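Local coordinates for GrgF (Penicillium sp. sh18, PDB 6LZH), which acts as a polyketide transferase in the biosynthesis of the fungal furanone gregatin A, probably fusing two polyketide chains by a Claisen condensation, at residues M233-E238 with D262-K267; A136-I141 with E238-C243; E155-D160 with S208-Y213; P78-D83 with P202-I207; R31-I36 with E106-L111. One frame throughout, in Å; residues are numbered along the deposited sequence.

In the fold
Contacts 1, 2 and 5 belong to one alpha/beta-hydrolase sheet; contact 3 lies in the insertion between strands 133-137 and 232-237, and contact 4 joins that insertion to a core loop. Contacts 1 and 2 share Glu238 and have centres about 8 Å apart; Val235 O and Ala138 N, 2.7 Å apart, link their strands. Contact 2 holds active-site Asp240, whereas contact 1 holds a sodium ion on the sheet's edge. Contact 5 pairs strand 32-38 with strand 108-114, which leads to Cys115; its centre is about 25 Å from that of contact 2. Contacts 3 and 4 touch, centres about 13 Å apart, through Ser208 N and Asn80 O at 2.9 Å. Contact 3 borders the second subunit.

Contact 1 of 5, residues M233-E238 with D262-K267; sequences MMVTPE and DILKGK. With NA (sodium ion), chain C.
Leu264 O receives two backbone N-H groups from opposite faces of its plane: Glu238 N across the contact at 3.0 Å, and Lys267 N, which closes the type II turn Leu264-Lys267. This is the C-terminal end of two parallel strands of the alpha/beta-hydrolase sheet, 232-237 and the outermost 259-264, joined through helix 245-254 as a beta-alpha-beta unit. Behind it the ladder continues with Leu264 N to Thr236 O, Thr236 N to Asp262 O and Asp262 N to Met234 O, each 2.8 Å. Proline suits position 237 because Thr236 and Glu238, not Pro237, donate to the neighbouring strand. On the face of Val235 and Leu264, CG1 of the valine meets CD2 of the leucine at 3.7 Å; Val235 also packs on Gln284 of helix 277-292 and Leu264 on Trp272. Glu238, with CG anti to the backbone N (chi1 170°), is extended and reaches the turn; its OE1 accepts from Gly266 N at 2.9 Å and forms a long, weak salt bridge with Lys265 NZ at 3.5 Å. Glycine fits position 266, where phi is positive. An aspartate suits position 262 as a hard oxygen ligand: Asp262 OD1 and Ile263 O each coordinate the sodium ion at 2.4 Å. One of the two waters on the metal also donates to Asp262 OD2.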
# COMPACT_ATOMS: atom_id res chain seq x y z
N MET A 233 -4.40 -3.53 -22.61
CA MET A 233 -3.86 -2.73 -23.70
C MET A 233 -3.19 -1.50 -23.13
O MET A 233 -3.78 -0.78 -22.31
CB MET A 233 -4.96 -2.32 -24.67
CG MET A 233 -4.45 -1.40 -25.73
SD MET A 233 -5.78 -1.05 -26.91
CE MET A 233 -4.90 -0.01 -28.08
N MET A 234 -1.97 -1.21 -23.59
CA MET A 234 -1.34 0.05 -23.25
C MET A 234 -1.30 0.94 -24.48
O MET A 234 -0.99 0.47 -25.59
CB MET A 234 0.08 -0.14 -22.73
CG MET A 234 0.61 1.15 -22.10
SD MET A 234 2.23 0.90 -21.38
CE MET A 234 1.85 -0.15 -19.97
N VAL A 235 -1.57 2.22 -24.27
CA VAL A 235 -1.56 3.23 -25.32
C VAL A 235 -0.55 4.30 -24.93
O VAL A 235 -0.80 5.10 -24.01
CB VAL A 235 -2.94 3.84 -25.56
CG1 VAL A 235 -2.87 4.92 -26.64
CG2 VAL A 235 -3.92 2.73 -25.93
N THR A 236 0.59 4.30 -25.61
CA THR A 236 1.77 5.03 -25.16
C THR A 236 2.14 6.07 -26.21
O THR A 236 2.47 5.70 -27.35
CB THR A 236 2.94 4.06 -24.92
OG1 THR A 236 2.65 3.23 -23.79
CG2 THR A 236 4.23 4.81 -24.67
N PRO A 237 2.09 7.36 -25.88
CA PRO A 237 2.61 8.36 -26.82
C PRO A 237 4.09 8.12 -27.04
O PRO A 237 4.82 7.76 -26.11
CB PRO A 237 2.33 9.69 -26.12
CG PRO A 237 1.23 9.38 -25.08
CD PRO A 237 1.59 7.97 -24.64
N GLU A 238 4.54 8.27 -28.30
CA GLU A 238 5.94 7.99 -28.62
C GLU A 238 6.88 8.96 -27.94
O GLU A 238 8.00 8.59 -27.55
CB GLU A 238 6.15 8.02 -30.14
CG GLU A 238 7.64 7.97 -30.58
CD GLU A 238 7.83 8.23 -32.09
OE1 GLU A 238 6.85 8.57 -32.79
OE2 GLU A 238 8.97 8.11 -32.57
N ASP A 262 -0.25 -0.03 -28.29
CA ASP A 262 -0.38 0.96 -29.36
C ASP A 262 0.52 2.14 -29.04
O ASP A 262 0.43 2.71 -27.95
CB ASP A 262 -1.83 1.43 -29.50
CG ASP A 262 -2.01 2.38 -30.67
OD1 ASP A 262 -1.11 2.40 -31.55
OD2 ASP A 262 -3.05 3.07 -30.73
N ILE A 263 1.41 2.49 -29.97
CA ILE A 263 2.25 3.68 -29.84
C ILE A 263 1.59 4.81 -30.61
O ILE A 263 1.31 4.66 -31.81
CB ILE A 263 3.67 3.43 -30.40
CG1 ILE A 263 4.32 2.24 -29.70
CG2 ILE A 263 4.52 4.70 -30.24
CD1 ILE A 263 4.74 2.51 -28.28
N LEU A 264 1.41 5.97 -29.97
CA LEU A 264 0.85 7.13 -30.68
C LEU A 264 2.01 7.89 -31.30
O LEU A 264 2.69 8.68 -30.63
CB LEU A 264 0.04 8.02 -29.74
CG LEU A 264 -1.10 7.35 -28.96
CD1 LEU A 264 -1.87 8.41 -28.19
CD2 LEU A 264 -2.03 6.59 -29.89
N LYS A 265 2.22 7.66 -32.60
CA LYS A 265 3.40 8.19 -33.28
C LYS A 265 3.41 9.72 -33.26
O LYS A 265 2.41 10.36 -33.58
CB LYS A 265 3.44 7.67 -34.71
CG LYS A 265 4.10 6.30 -34.86
CD LYS A 265 5.63 6.42 -34.84
CE LYS A 265 6.33 5.09 -34.53
NZ LYS A 265 6.88 5.05 -33.13
N GLY A 266 4.54 10.29 -32.86
CA GLY A 266 4.71 11.73 -32.89
C GLY A 266 4.03 12.50 -31.78
O GLY A 266 4.05 13.74 -31.81
N LYS A 267 3.43 11.83 -30.80
CA LYS A 267 2.61 12.50 -29.81
C LYS A 267 3.27 12.45 -28.44
O LYS A 267 3.96 11.48 -28.10
CB LYS A 267 1.22 11.87 -29.74
CG LYS A 267 0.49 11.83 -31.08
CD LYS A 267 0.39 13.22 -31.71
CE LYS A 267 -0.34 13.16 -33.04
NZ LYS A 267 -0.48 14.51 -33.65
NA NA C . -0.21 3.69 -33.41
O HOH W 1 -2.48 4.63 -33.06
O HOH W 2 0.04 6.28 -34.35

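Contact 2 of 5, residues A136-I141 with E238-C243; sequences AVAPLI and ELDVSC
Cys243 SG rests against the backbone and CB of Leu140, 3.5 Å from Leu140 CA and 3.6 Å from Leu140 CB. With SG beside its own backbone N (chi1 -71°), the small, weakly polar thiol lies against the bend that follows strand 133-137, while Cys243 CB lies 3.8 Å from Pro139 O. A second touch is made by Ala138 CB, 3.6 Å from Asp240 OD2. A methyl group is suited to this place, since Gln248 and His269 also press on Ala138, whose backbone has a left-handed conformation.

One shell further out, the loop 238-243 is held in shape by its own aspartate. Asp240 OD1 accepts from Cys243 N at 2.8 Å, the donor standing 50° above the carboxylate plane, and weakly from Ser242 N; the bond to the residue three places on is an Asx motif. This leaves OD2 to accept from His269 ND1, with a weak bond from Gln248 NE2 beside it. An alanine at Asp240 would probably leave His269 ND1 and Cys243 N without their acceptor, setting the imidazole free to turn and the loop free to shift. On the other segment, Asn119 ND2 donates to Leu140 O and ties the bend to helix 116-127. The side chain of Cys243 is also about 4 Å from that of Cys115. An acid on the loop after strand 232-237, hydrogen-bonded to His269, with Cys115 the third member, is consistent with the Cys-His-Asp catalytic triad of an alpha/beta hydrolase fold.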
# COMPACT_ATOMS: atom_id res chain seq x y z
N ALA A 136 -4.87 1.15 -20.54
CA ALA A 136 -4.10 2.21 -19.89
C ALA A 136 -3.56 3.16 -20.95
O ALA A 136 -2.83 2.74 -21.85
CB ALA A 136 -2.96 1.63 -19.05
N VAL A 137 -3.93 4.43 -20.86
CA VAL A 137 -3.48 5.46 -21.79
C VAL A 137 -2.46 6.35 -21.09
O VAL A 137 -2.78 6.98 -20.08
CB VAL A 137 -4.65 6.29 -22.32
CG1 VAL A 137 -4.12 7.35 -23.25
CG2 VAL A 137 -5.70 5.40 -23.00
N ALA A 138 -1.24 6.42 -21.67
CA ALA A 138 -0.12 7.16 -21.14
C ALA A 138 0.00 7.01 -19.62
O ALA A 138 0.04 8.02 -18.90
CB ALA A 138 -0.22 8.63 -21.54
N PRO A 139 0.08 5.78 -19.08
CA PRO A 139 0.04 5.61 -17.62
C PRO A 139 1.25 6.21 -16.93
O PRO A 139 2.38 6.13 -17.42
CB PRO A 139 0.00 4.09 -17.44
CG PRO A 139 0.63 3.53 -18.69
CD PRO A 139 0.11 4.48 -19.78
N LEU A 140 1.00 6.80 -15.76
CA LEU A 140 2.08 7.32 -14.91
C LEU A 140 2.64 6.14 -14.12
O LEU A 140 1.91 5.50 -13.37
CB LEU A 140 1.54 8.41 -13.99
CG LEU A 140 2.33 8.98 -12.80
CD1 LEU A 140 3.79 9.17 -13.13
CD2 LEU A 140 1.70 10.32 -12.42
N ILE A 141 3.91 5.83 -14.33
CA ILE A 141 4.51 4.61 -13.77
C ILE A 141 5.28 4.90 -12.49
O ILE A 141 5.21 4.12 -11.53
CB ILE A 141 5.41 3.92 -14.81
CG1 ILE A 141 4.61 3.47 -16.04
CG2 ILE A 141 6.13 2.73 -14.20
CD1 ILE A 141 3.34 2.70 -15.72
N GLU A 238 4.54 8.27 -28.30
CA GLU A 238 5.94 7.99 -28.62
C GLU A 238 6.88 8.96 -27.94
O GLU A 238 8.00 8.59 -27.55
CB GLU A 238 6.15 8.02 -30.14
CG GLU A 238 7.64 7.97 -30.58
CD GLU A 238 7.83 8.23 -32.09
OE1 GLU A 238 6.85 8.57 -32.79
OE2 GLU A 238 8.97 8.11 -32.57
N LEU A 239 6.45 10.20 -27.76
CA LEU A 239 7.30 11.30 -27.32
C LEU A 239 6.82 11.85 -25.98
O LEU A 239 6.84 13.06 -25.74
CB LEU A 239 7.33 12.40 -28.38
CG LEU A 239 7.73 11.92 -29.78
CD1 LEU A 239 7.64 13.08 -30.79
CD2 LEU A 239 9.13 11.27 -29.75
N ASP A 240 6.39 10.96 -25.09
CA ASP A 240 5.88 11.36 -23.78
C ASP A 240 7.07 11.70 -22.89
O ASP A 240 7.83 10.82 -22.49
CB ASP A 240 5.01 10.26 -23.16
CG ASP A 240 4.11 10.79 -22.04
OD1 ASP A 240 4.51 11.78 -21.36
OD2 ASP A 240 3.00 10.22 -21.83
N VAL A 241 7.23 12.99 -22.59
CA VAL A 241 8.29 13.43 -21.69
C VAL A 241 7.77 13.73 -20.29
O VAL A 241 8.58 13.94 -19.38
CB VAL A 241 9.03 14.66 -22.28
CG1 VAL A 241 9.78 14.23 -23.54
CG2 VAL A 241 8.06 15.78 -22.60
N SER A 242 6.45 13.72 -20.09
CA SER A 242 5.81 13.92 -18.80
C SER A 242 5.68 12.62 -18.02
O SER A 242 6.09 12.54 -16.85
CB SER A 242 4.43 14.56 -19.00
OG SER A 242 4.54 15.79 -19.69
N CYS A 243 5.11 11.59 -18.64
CA CYS A 243 5.15 10.21 -18.17
C CYS A 243 6.09 9.49 -19.12
O CYS A 243 5.65 8.97 -20.15
CB CYS A 243 3.77 9.54 -18.22
SG CYS A 243 2.57 10.10 -17.04

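Contact 3 of 5, residues E155-D160 with S208-Y213; sequences ELAMHD and SVQTYY
Gln210 NE2 bridges two acceptors on the facing helix, Ala157 O at 3.0 Å and Asp160 OD2 at 2.9 Å. Segments 155-160 and 209-213 of helices 150-165 and 209-216 make an angle of 120° in the insertion between strands 133-137 and 232-237, where alpha/beta hydrolases commonly carry their cap. The glutamine chain is bent at chi2 (-61°), and both acceptors lie close to its amide plane. Ala157 O offers a lone pair in its carbonyl plane, and Asp160 OD2 its anti lone pair; carboxylate and amide are nearly coplanar. A leucine in place of Gln210 would probably leave Ala157 O and Asp160 OD2 without these two N-H bonds and the helices without their polar tie.

Asp160 has CG anti to the backbone N (chi1 -178°), which places this carboxylate carbon 3.6 Å from Gln210 NE2. The carboxylate is further held by Met171 N on OD1 and by a salt bridge from Arg164 to OD2, so the buried oxygens are well provided for. Val209 CG2, lying between its own backbone N and carbonyl carbon, meets Asp160 CB at 3.6 Å. A small residue suits position 157, where Ala157 CB already has Gln210 NE2 at 3.8 Å and Tyr213 CB at 4.1 Å. Tyr213 passes this methyl group toward the second subunit, where its hydroxyl is hydrogen-bonded to His92 of that subunit. The flexible Met158, bent at chi2 and chi3, crosses the tyrosine at about a right angle and brings its CE to 3.6 Å from Tyr213 CE2.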
# COMPACT_ATOMS: atom_id res chain seq x y z
N GLU A 155 10.27 13.84 5.66
CA GLU A 155 10.26 14.56 6.94
C GLU A 155 8.99 15.39 7.07
O GLU A 155 8.37 15.44 8.15
CB GLU A 155 11.51 15.45 7.05
CG GLU A 155 11.83 15.96 8.44
CD GLU A 155 10.87 17.05 8.91
OE1 GLU A 155 10.54 17.97 8.12
OE2 GLU A 155 10.46 16.99 10.07
N LEU A 156 8.58 16.06 5.98
CA LEU A 156 7.31 16.79 5.99
C LEU A 156 6.14 15.87 6.27
O LEU A 156 5.18 16.26 6.95
CB LEU A 156 7.09 17.49 4.64
CG LEU A 156 8.13 18.58 4.30
CD1 LEU A 156 7.80 19.25 2.98
CD2 LEU A 156 8.20 19.61 5.44
N ALA A 157 6.17 14.66 5.71
CA ALA A 157 5.10 13.71 5.97
C ALA A 157 5.05 13.31 7.45
O ALA A 157 3.97 13.14 8.02
CB ALA A 157 5.26 12.48 5.07
N MET A 158 6.22 13.15 8.09
CA MET A 158 6.21 12.84 9.52
C MET A 158 5.69 14.03 10.33
O MET A 158 4.92 13.86 11.27
CB MET A 158 7.60 12.45 10.03
CG MET A 158 8.17 11.12 9.48
SD MET A 158 7.09 9.67 9.65
CE MET A 158 6.34 9.59 8.02
N HIS A 159 6.10 15.24 9.95
CA HIS A 159 5.59 16.42 10.65
C HIS A 159 4.09 16.58 10.43
O HIS A 159 3.35 16.97 11.34
CB HIS A 159 6.34 17.67 10.20
CG HIS A 159 5.88 18.93 10.86
ND1 HIS A 159 5.02 19.82 10.26
CD2 HIS A 159 6.15 19.44 12.08
CE1 HIS A 159 4.79 20.83 11.08
NE2 HIS A 159 5.47 20.63 12.19
N ASP A 160 3.62 16.27 9.22
CA ASP A 160 2.20 16.39 8.90
C ASP A 160 1.35 15.47 9.77
O ASP A 160 0.31 15.88 10.32
CB ASP A 160 1.98 16.10 7.42
CG ASP A 160 0.54 16.25 7.00
OD1 ASP A 160 -0.06 17.31 7.29
OD2 ASP A 160 -0.01 15.29 6.41
N SER A 208 -1.42 16.72 -1.24
CA SER A 208 -1.02 16.46 0.14
C SER A 208 0.40 15.91 0.17
O SER A 208 0.82 15.17 -0.72
CB SER A 208 -1.97 15.46 0.81
OG SER A 208 -1.75 14.16 0.29
N VAL A 209 1.14 16.26 1.22
CA VAL A 209 2.47 15.67 1.39
C VAL A 209 2.37 14.16 1.58
O VAL A 209 3.33 13.44 1.29
CB VAL A 209 3.26 16.31 2.55
CG1 VAL A 209 3.36 17.81 2.36
CG2 VAL A 209 2.62 15.99 3.90
N GLN A 210 1.25 13.66 2.09
CA GLN A 210 1.12 12.22 2.28
C GLN A 210 1.08 11.49 0.94
O GLN A 210 1.37 10.29 0.89
CB GLN A 210 -0.13 11.90 3.10
CG GLN A 210 -0.11 12.52 4.50
CD GLN A 210 1.07 12.01 5.32
OE1 GLN A 210 1.51 10.85 5.18
NE2 GLN A 210 1.61 12.87 6.19
N THR A 211 0.69 12.19 -0.13
CA THR A 211 0.69 11.57 -1.45
C THR A 211 2.05 10.97 -1.77
O THR A 211 2.13 9.83 -2.24
CB THR A 211 0.28 12.60 -2.51
OG1 THR A 211 -1.08 13.01 -2.30
CG2 THR A 211 0.44 12.01 -3.91
N TYR A 212 3.13 11.70 -1.49
CA TYR A 212 4.47 11.20 -1.81
C TYR A 212 4.85 10.03 -0.90
O TYR A 212 5.46 9.05 -1.37
CB TYR A 212 5.49 12.33 -1.70
CG TYR A 212 6.88 11.91 -2.17
CD1 TYR A 212 7.23 11.99 -3.52
CD2 TYR A 212 7.82 11.41 -1.28
CE1 TYR A 212 8.50 11.59 -3.96
CE2 TYR A 212 9.09 11.00 -1.71
CZ TYR A 212 9.42 11.10 -3.05
OH TYR A 212 10.67 10.70 -3.49
N TYR A 213 4.49 10.10 0.39
CA TYR A 213 4.70 8.98 1.31
C TYR A 213 4.08 7.69 0.79
O TYR A 213 4.73 6.64 0.73
CB TYR A 213 4.13 9.33 2.69
CG TYR A 213 4.21 8.20 3.72
CD1 TYR A 213 3.23 7.20 3.78
CD2 TYR A 213 5.27 8.13 4.62
CE1 TYR A 213 3.32 6.17 4.72
CE2 TYR A 213 5.35 7.10 5.56
CZ TYR A 213 4.38 6.12 5.60
OH TYR A 213 4.45 5.11 6.54

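Contact 4 of 5, residues P78-D83 with P202-I207; sequences PRNDID and PVENRI
Asn80 reaches over to Glu204 from a loop that follows strand 62-66. At its base, Asn80 CB lies 3.6 Å from Arg206 O, a carbonyl that takes its hydrogen bond from Asn42. CG, set beside the backbone N (chi1 -61°), comes to 3.5 Å from Glu204 CG. At the tip, Asn80 OD1 stands 3.3 Å from that same methylene and ND2 lies near it too, while ND2 donates to Asn42 OD1. The two side chains cross at about a right angle, and the amide meets the CG methylene of the glutamate. Asparagine suits the place because it tolerates the left-handed backbone found here and offers an amide to Asn42.

Below, Ile207 CD1 reaches Asn80 O at 3.5 Å and Ile82 CG1 at 3.4 Å, the latter closer than usual for two carbons. Branched isoleucines fill the buried side, whereas the polar pair lies nearer the surface. Ser208 N donates to Asn80 O, and Ile82 N takes Thr211 OG1 as partner, which fastens the loop to the start of helix 209-216. The contact thus packs a loop of the alpha/beta-hydrolase core against the small antiparallel sheet, 172-174 with 206-208, of its insertion.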
# COMPACT_ATOMS: atom_id res chain seq x y z
N PRO A 78 -8.06 13.95 3.70
CA PRO A 78 -7.94 15.28 3.10
C PRO A 78 -8.29 15.28 1.61
O PRO A 78 -8.26 14.22 0.98
CB PRO A 78 -6.45 15.63 3.28
CG PRO A 78 -5.93 14.65 4.30
CD PRO A 78 -6.75 13.42 4.12
N ARG A 79 -8.63 16.45 1.06
CA ARG A 79 -8.80 16.55 -0.39
C ARG A 79 -7.44 16.44 -1.08
O ARG A 79 -6.40 16.65 -0.46
CB ARG A 79 -9.45 17.87 -0.76
CG ARG A 79 -10.54 18.27 0.19
CD ARG A 79 -11.69 17.32 0.08
NE ARG A 79 -12.28 17.36 -1.25
CZ ARG A 79 -13.21 16.50 -1.68
NH1 ARG A 79 -13.62 15.51 -0.89
NH2 ARG A 79 -13.69 16.62 -2.91
N ASN A 80 -7.45 16.09 -2.36
CA ASN A 80 -6.23 16.12 -3.17
C ASN A 80 -5.12 15.35 -2.47
O ASN A 80 -4.00 15.83 -2.28
CB ASN A 80 -5.81 17.56 -3.45
CG ASN A 80 -6.85 18.30 -4.22
OD1 ASN A 80 -7.56 19.16 -3.69
ND2 ASN A 80 -6.98 17.93 -5.47
N ASP A 81 -5.48 14.15 -2.03
CA ASP A 81 -4.64 13.28 -1.21
C ASP A 81 -4.71 11.92 -1.91
O ASP A 81 -5.73 11.23 -1.83
CB ASP A 81 -5.16 13.26 0.22
CG ASP A 81 -4.41 12.29 1.10
OD1 ASP A 81 -3.16 12.34 1.07
OD2 ASP A 81 -5.07 11.48 1.79
N ILE A 82 -3.66 11.56 -2.63
CA ILE A 82 -3.72 10.53 -3.65
C ILE A 82 -3.21 9.22 -3.05
O ILE A 82 -2.20 9.21 -2.34
CB ILE A 82 -2.91 10.91 -4.90
CG1 ILE A 82 -3.45 12.15 -5.63
CG2 ILE A 82 -2.81 9.74 -5.87
CD1 ILE A 82 -4.93 12.40 -5.48
N ASP A 83 -3.93 8.13 -3.31
CA ASP A 83 -3.59 6.82 -2.76
C ASP A 83 -3.93 5.79 -3.83
O ASP A 83 -5.09 5.43 -3.99
CB ASP A 83 -4.37 6.56 -1.46
CG ASP A 83 -3.93 5.29 -0.76
OD1 ASP A 83 -3.18 4.50 -1.37
OD2 ASP A 83 -4.34 5.08 0.40
N PRO A 202 -9.59 23.78 -15.29
CA PRO A 202 -9.12 24.18 -13.97
C PRO A 202 -8.27 23.09 -13.35
O PRO A 202 -8.53 21.89 -13.52
CB PRO A 202 -10.41 24.43 -13.18
CG PRO A 202 -11.46 23.63 -13.89
CD PRO A 202 -11.03 23.47 -15.32
N VAL A 203 -7.23 23.50 -12.65
CA VAL A 203 -6.27 22.59 -12.04
C VAL A 203 -6.11 22.97 -10.58
O VAL A 203 -5.85 24.14 -10.27
CB VAL A 203 -4.91 22.63 -12.76
CG1 VAL A 203 -3.87 21.86 -11.96
CG2 VAL A 203 -5.05 22.10 -14.18
N GLU A 204 -6.27 21.99 -9.69
CA GLU A 204 -5.92 22.15 -8.29
C GLU A 204 -4.41 21.99 -8.17
O GLU A 204 -3.88 20.89 -8.39
CB GLU A 204 -6.67 21.13 -7.43
CG GLU A 204 -6.58 21.36 -5.92
CD GLU A 204 -6.90 22.79 -5.51
OE1 GLU A 204 -8.08 23.21 -5.64
OE2 GLU A 204 -5.97 23.48 -5.04
N ASN A 205 -3.70 23.08 -7.87
CA ASN A 205 -2.24 23.09 -7.91
C ASN A 205 -1.60 22.70 -6.58
O ASN A 205 -0.47 23.12 -6.30
CB ASN A 205 -1.74 24.47 -8.36
CG ASN A 205 -1.88 25.52 -7.27
OD1 ASN A 205 -2.85 25.51 -6.51
ND2 ASN A 205 -0.91 26.42 -7.19
N ARG A 206 -2.30 21.92 -5.76
CA ARG A 206 -1.79 21.47 -4.48
C ARG A 206 -2.06 19.98 -4.32
O ARG A 206 -3.08 19.46 -4.79
CB ARG A 206 -2.43 22.25 -3.31
CG ARG A 206 -2.34 23.77 -3.44
CD ARG A 206 -2.12 24.45 -2.10
NE ARG A 206 -0.72 24.85 -1.91
CZ ARG A 206 -0.19 25.19 -0.74
NH1 ARG A 206 -0.94 25.19 0.35
NH2 ARG A 206 1.09 25.54 -0.66
N ILE A 207 -1.15 19.31 -3.63
CA ILE A 207 -1.26 17.88 -3.38
C ILE A 207 -0.77 17.64 -1.96
O ILE A 207 0.16 18.31 -1.49
CB ILE A 207 -0.46 17.08 -4.43
CG1 ILE A 207 -0.73 15.59 -4.28
CG2 ILE A 207 1.03 17.35 -4.32
CD1 ILE A 207 -1.94 15.15 -5.04

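Contact 5 of 5, residues R31-I36 with E106-L111; sequences RGPALI and EKQIAL
Ala34 and Ile109 are paired in the parallel part of the central mixed sheet of the alpha/beta-hydrolase fold, on neighbouring strands 32-38 and 108-114. Three backbone hydrogen bonds join the strands: Ala34 N to Gln108 O at 2.8 Å, Ala110 N to Ala34 O at 2.8 Å and Ile36 N to Ala110 O at 3.0 Å. On one face Leu35 CD1 bears on Ala110 CB at 3.5 Å, a tight fit, and the small alanine leaves room for Leu288 and Met292 of helix 277-292. On the other face Ile36 and Leu111 lie side by side, with Ile36 CB 3.9 Å from Leu111 CD2; Phe98 of helix 84-99 packs on Ile36 and Ala34. Sheet covered by helices on both faces is this fold's core, and strand 108-114 runs on to the probable nucleophile elbow at Cys115. At the strand starts Gln108 CB lies 3.5 Å from Pro33 CA, and the chain, extended beyond CG, carries NE2 to its acceptor, Met292 O. Glycine suits position 32: a CB would collide with Pro33 CD. Beyond it, Arg31 NH1 donates to Pro102 O, while NH2 donates at 2.8 Å to a water that also takes a weak bond from Glu106 N.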
# COMPACT_ATOMS: atom_id res chain seq x y z
N ARG A 31 -28.60 -3.13 -23.56
CA ARG A 31 -27.71 -3.89 -22.69
C ARG A 31 -26.47 -4.33 -23.48
O ARG A 31 -26.57 -4.78 -24.62
CB ARG A 31 -28.45 -5.10 -22.10
CG ARG A 31 -27.58 -6.03 -21.26
CD ARG A 31 -28.42 -7.19 -20.72
NE ARG A 31 -27.61 -8.17 -20.03
CZ ARG A 31 -27.26 -8.09 -18.75
NH1 ARG A 31 -27.66 -7.05 -18.03
NH2 ARG A 31 -26.51 -9.05 -18.21
N GLY A 32 -25.31 -4.20 -22.85
CA GLY A 32 -24.06 -4.55 -23.50
C GLY A 32 -22.84 -4.24 -22.67
O GLY A 32 -22.90 -4.18 -21.43
N PRO A 33 -21.70 -4.03 -23.33
CA PRO A 33 -20.44 -3.80 -22.61
C PRO A 33 -20.47 -2.49 -21.83
O PRO A 33 -21.32 -1.62 -22.03
CB PRO A 33 -19.40 -3.76 -23.73
CG PRO A 33 -20.19 -3.23 -24.94
CD PRO A 33 -21.59 -3.77 -24.78
N ALA A 34 -19.52 -2.38 -20.89
CA ALA A 34 -19.40 -1.19 -20.05
C ALA A 34 -17.93 -0.89 -19.77
O ALA A 34 -17.05 -1.75 -19.90
CB ALA A 34 -20.16 -1.35 -18.73
N LEU A 35 -17.70 0.35 -19.33
CA LEU A 35 -16.35 0.88 -19.14
C LEU A 35 -16.35 1.85 -17.97
O LEU A 35 -17.18 2.77 -17.91
CB LEU A 35 -15.87 1.60 -20.41
CG LEU A 35 -14.39 1.97 -20.48
CD1 LEU A 35 -13.55 0.72 -20.61
CD2 LEU A 35 -14.16 2.90 -21.68
N ILE A 36 -15.41 1.65 -17.05
CA ILE A 36 -15.17 2.53 -15.92
C ILE A 36 -13.89 3.31 -16.20
O ILE A 36 -12.81 2.70 -16.34
CB ILE A 36 -15.06 1.75 -14.60
CG1 ILE A 36 -16.32 0.90 -14.37
CG2 ILE A 36 -14.80 2.71 -13.44
CD1 ILE A 36 -16.22 0.00 -13.15
N GLU A 106 -22.33 -8.32 -17.25
CA GLU A 106 -21.29 -8.40 -16.24
C GLU A 106 -20.05 -9.13 -16.73
O GLU A 106 -19.02 -9.10 -16.04
CB GLU A 106 -21.82 -9.06 -14.97
CG GLU A 106 -22.33 -10.47 -15.18
CD GLU A 106 -22.66 -11.15 -13.88
OE1 GLU A 106 -22.62 -12.40 -13.83
OE2 GLU A 106 -22.95 -10.44 -12.90
N LYS A 107 -20.09 -9.77 -17.89
CA LYS A 107 -18.89 -10.34 -18.48
C LYS A 107 -18.22 -9.39 -19.48
O LYS A 107 -17.26 -9.80 -20.15
CB LYS A 107 -19.23 -11.68 -19.15
CG LYS A 107 -19.32 -12.85 -18.14
CD LYS A 107 -20.34 -13.93 -18.56
CE LYS A 107 -21.62 -13.32 -19.17
NZ LYS A 107 -22.87 -14.18 -19.08
N GLN A 108 -18.69 -8.14 -19.58
CA GLN A 108 -18.14 -7.16 -20.52
C GLN A 108 -17.86 -5.84 -19.81
O GLN A 108 -18.15 -4.76 -20.33
CB GLN A 108 -19.07 -6.94 -21.71
CG GLN A 108 -19.45 -8.23 -22.44
CD GLN A 108 -20.35 -7.99 -23.62
OE1 GLN A 108 -21.29 -7.20 -23.55
NE2 GLN A 108 -20.06 -8.67 -24.73
N ILE A 109 -17.29 -5.90 -18.62
CA ILE A 109 -16.95 -4.70 -17.87
C ILE A 109 -15.45 -4.47 -18.01
O ILE A 109 -14.66 -5.31 -17.56
CB ILE A 109 -17.36 -4.81 -16.40
CG1 ILE A 109 -18.88 -4.87 -16.30
CG2 ILE A 109 -16.80 -3.61 -15.61
CD1 ILE A 109 -19.41 -5.09 -14.89
N ALA A 110 -15.08 -3.36 -18.64
CA ALA A 110 -13.69 -3.02 -18.86
C ALA A 110 -13.30 -1.81 -18.01
O ALA A 110 -14.14 -1.06 -17.54
CB ALA A 110 -13.45 -2.76 -20.36
N LEU A 111 -12.00 -1.67 -17.78
CA LEU A 111 -11.44 -0.52 -17.10
C LEU A 111 -10.59 0.27 -18.08
O LEU A 111 -9.89 -0.32 -18.91
CB LEU A 111 -10.57 -0.94 -15.91
CG LEU A 111 -11.22 -1.81 -14.82
CD1 LEU A 111 -10.20 -2.10 -13.71
CD2 LEU A 111 -12.48 -1.13 -14.28
O HOH W 3 -25.05 -8.55 -15.83